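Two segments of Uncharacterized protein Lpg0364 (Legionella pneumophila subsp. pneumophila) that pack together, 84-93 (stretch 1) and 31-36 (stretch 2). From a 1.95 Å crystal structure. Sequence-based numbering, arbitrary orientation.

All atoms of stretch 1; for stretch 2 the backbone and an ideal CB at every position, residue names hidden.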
# COMPACT_ATOMS: atom_id res chain seq x y z
N GLU A 84 9.26 -1.51 -8.95
CA GLU A 84 8.54 -1.96 -7.77
C GLU A 84 7.01 -1.98 -7.98
O GLU A 84 6.33 -2.86 -7.44
CB GLU A 84 8.87 -1.08 -6.56
CG GLU A 84 10.36 -1.07 -6.21
CD GLU A 84 10.70 0.02 -5.22
OE1 GLU A 84 9.81 0.73 -4.74
OE2 GLU A 84 11.88 0.19 -4.92
N THR A 85 6.48 -1.04 -8.75
CA THR A 85 5.03 -1.05 -9.02
C THR A 85 4.65 -2.18 -9.97
O THR A 85 3.53 -2.71 -9.92
CB THR A 85 4.52 0.29 -9.56
OG1 THR A 85 5.13 0.59 -10.83
CG2 THR A 85 4.79 1.43 -8.55
N ASN A 86 5.58 -2.55 -10.85
CA ASN A 86 5.39 -3.72 -11.71
C ASN A 86 5.27 -5.00 -10.90
O ASN A 86 4.40 -5.83 -11.16
CB ASN A 86 6.51 -3.86 -12.75
CG ASN A 86 6.42 -2.80 -13.84
OD1 ASN A 86 5.37 -2.20 -14.06
ND2 ASN A 86 7.53 -2.60 -14.54
N LYS A 87 6.15 -5.18 -9.91
CA LYS A 87 6.05 -6.35 -9.04
C LYS A 87 4.73 -6.38 -8.28
O LYS A 87 4.06 -7.42 -8.19
CB LYS A 87 7.22 -6.39 -8.04
CG LYS A 87 8.50 -7.01 -8.56
CD LYS A 87 9.46 -7.30 -7.40
CE LYS A 87 8.77 -8.13 -6.32
NZ LYS A 87 9.10 -7.65 -4.94
N LEU A 88 4.36 -5.24 -7.70
CA LEU A 88 3.13 -5.11 -6.95
C LEU A 88 1.89 -5.43 -7.79
O LEU A 88 0.96 -6.09 -7.33
CB LEU A 88 3.00 -3.69 -6.39
CG LEU A 88 1.74 -3.48 -5.55
CD1 LEU A 88 1.72 -4.54 -4.42
CD2 LEU A 88 1.70 -2.07 -4.99
N PHE A 89 1.89 -4.93 -9.02
CA PHE A 89 0.80 -5.17 -9.94
C PHE A 89 0.48 -6.66 -10.07
O PHE A 89 -0.68 -7.05 -10.01
CB PHE A 89 1.15 -4.61 -11.32
CG PHE A 89 0.16 -4.99 -12.39
CD1 PHE A 89 -1.04 -4.30 -12.51
CD2 PHE A 89 0.42 -6.04 -13.26
CE1 PHE A 89 -1.95 -4.65 -13.50
CE2 PHE A 89 -0.49 -6.39 -14.24
CZ PHE A 89 -1.68 -5.69 -14.36
N LEU A 90 1.51 -7.47 -10.24
CA LEU A 90 1.32 -8.91 -10.42
C LEU A 90 0.76 -9.59 -9.17
O LEU A 90 -0.00 -10.54 -9.26
CB LEU A 90 2.63 -9.56 -10.84
CG LEU A 90 3.10 -9.14 -12.23
CD1 LEU A 90 4.36 -9.88 -12.63
CD2 LEU A 90 2.00 -9.37 -13.26
N VAL A 91 1.15 -9.10 -7.99
CA VAL A 91 0.67 -9.65 -6.73
C VAL A 91 -0.81 -9.28 -6.55
O VAL A 91 -1.63 -10.10 -6.15
CB VAL A 91 1.50 -9.13 -5.54
CG1 VAL A 91 0.92 -9.65 -4.21
CG2 VAL A 91 2.95 -9.56 -5.68
N LEU A 92 -1.13 -8.04 -6.85
CA LEU A 92 -2.51 -7.56 -6.79
C LEU A 92 -3.42 -8.27 -7.78
O LEU A 92 -4.57 -8.55 -7.48
CB LEU A 92 -2.57 -6.05 -7.01
CG LEU A 92 -1.92 -5.25 -5.88
CD1 LEU A 92 -1.97 -3.77 -6.22
CD2 LEU A 92 -2.59 -5.55 -4.53
N LYS A 93 -2.89 -8.56 -8.97
CA LYS A 93 -3.65 -9.28 -9.98
C LYS A 93 -3.91 -10.72 -9.53
O LYS A 93 -4.95 -11.32 -9.86
CB LYS A 93 -2.92 -9.28 -11.32
CG LYS A 93 -3.66 -10.01 -12.44
CD LYS A 93 -2.82 -10.11 -13.70
CE LYS A 93 -3.49 -11.01 -14.73
NZ LYS A 93 -2.61 -11.25 -15.90
N UNK A 31 -7.09 1.01 1.04
CA UNK A 31 -7.22 0.75 -0.39
C UNK A 31 -5.84 0.73 -1.01
O UNK A 31 -4.95 1.42 -0.55
CB UNK A 31 -8.11 1.80 -1.07
N UNK A 32 -5.67 -0.05 -2.07
CA UNK A 32 -4.35 -0.16 -2.69
C UNK A 32 -4.46 -0.41 -4.18
O UNK A 32 -5.37 -1.09 -4.66
CB UNK A 32 -3.54 -1.28 -2.03
N UNK A 33 -3.54 0.20 -4.93
CA UNK A 33 -3.39 -0.12 -6.35
C UNK A 33 -1.89 -0.31 -6.58
O UNK A 33 -1.10 -0.13 -5.67
CB UNK A 33 -3.97 0.97 -7.25
N UNK A 34 -1.51 -0.67 -7.80
CA UNK A 34 -0.10 -0.87 -8.10
C UNK A 34 0.68 0.46 -8.01
O UNK A 34 1.89 0.46 -7.83
CB UNK A 34 0.06 -1.49 -9.49
N UNK A 35 -0.02 1.58 -8.08
CA UNK A 35 0.63 2.90 -8.11
C UNK A 35 0.51 3.68 -6.80
O UNK A 35 1.02 4.81 -6.68
CB UNK A 35 0.03 3.74 -9.24
N UNK A 36 -0.18 3.12 -5.82
CA UNK A 36 -0.40 3.85 -4.59
C UNK A 36 -1.40 3.21 -3.65
O UNK A 36 -1.91 2.12 -3.92
CB UNK A 36 -0.86 5.27 -4.92

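Stretch 1 is helical throughout and presents Thr-85, Leu-88, Phe-89 and Leu-92 to stretch 2. No hydrogen bond joins the two, so the fit rests on shape and apolar contact.

Position 31 is extended, with phi/psi of -154/149. Its ideal CB has nothing of stretch 1 within 5.5 Å. The helix sets no demand here, and many side chains would suit. The residue is Glu-31, and its OE2 is hydrogen-bonded elsewhere in the structure.

Position 32 is also extended, and its CA-to-CB bond points toward the helix. The ideal CB lies 5.0 Å from CD2 of Leu-92, which leaves room for more atoms. The methyls of Leu-88 and Leu-92 offer no polar partner. Valine, isoleucine, leucine or methionine would all be reasonable. The residue is Ile-32. Its CG2 lies 4.0 Å from CD2 of Leu-92, and its CD1 reaches 4.5 Å from CD2 of Leu-88. The two leucines thus meet different ends of one branched side chain.

At position 33 the CA-to-CB bond points away from the helix, so stretch 1 hardly limits the choice. The backbone does the touching: CD1 of Leu-92 is 3.5 Å from C of 33, and CD2 of Leu-88 is 3.5 Å from its O. A type I turn runs from 33 to 36, and small polar residues such as serine, aspartate or asparagine are common at its start. The residue is Ser-33. Its OG accepts a hydrogen bond from N of 35, at 3.2 Å, which steadies the turn.

Position 34 is the tightest. Its CA is 4.8 Å from CA of Phe-89. The ideal CB sits 3.7 Å from O of Thr-85 and 3.8 Å from CB of Phe-89. Glycine, alanine or serine would suit such close quarters. The residue is Ser-34, with chi1 in p. Its CB packs 3.8 Å from CB of Phe-89, and its OG lies at the edge of that ring, near its plane. Its backbone O has no partner in the model; CG2 of Thr-85 approaches it to 3.1 Å.

Position 35 has phi/psi of -106/-1, and its CA-to-CB bond points away. Polar residues, including asparagine, aspartate and serine, would fit this turn. The residue is Asn-35. With chi1 in m, its end comes nearer the helix, and OD1 lies 4.0 Å from CB of Thr-85.

Position 36 is almost fully extended, with phi/psi of 170/-176, at the margin of the beta region. Nothing of stretch 1 lies within 5.5 Å of the ideal CB, so the helix sets no demand. Glycine is most at ease at this phi, but other residues are not excluded. The residue is Gly-36. Its N gives a weak 3.4 Å hydrogen bond to O of Ser-33, the bond that closes the turn, and its O accepts a shorter one, 2.7 Å, from N of Ser-33.

Stretch 2 31-36: EISSNG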
# COMPACT_ATOMS: atom_id res chain seq x y z
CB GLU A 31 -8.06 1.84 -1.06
CG GLU A 31 -8.51 1.51 -2.47
CD GLU A 31 -9.45 2.56 -3.04
OE1 GLU A 31 -9.10 3.75 -3.00
OE2 GLU A 31 -10.54 2.19 -3.52
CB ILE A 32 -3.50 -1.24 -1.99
CG1 ILE A 32 -2.02 -1.14 -2.42
CG2 ILE A 32 -4.07 -2.64 -2.24
CD1 ILE A 32 -1.10 -1.92 -1.52
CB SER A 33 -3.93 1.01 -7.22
OG SER A 33 -3.04 2.11 -7.23
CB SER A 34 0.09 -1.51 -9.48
OG SER A 34 -0.46 -0.68 -10.49
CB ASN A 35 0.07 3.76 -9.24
CG ASN A 35 0.46 3.28 -10.62
OD1 ASN A 35 1.49 2.62 -10.80
ND2 ASN A 35 -0.35 3.61 -11.62
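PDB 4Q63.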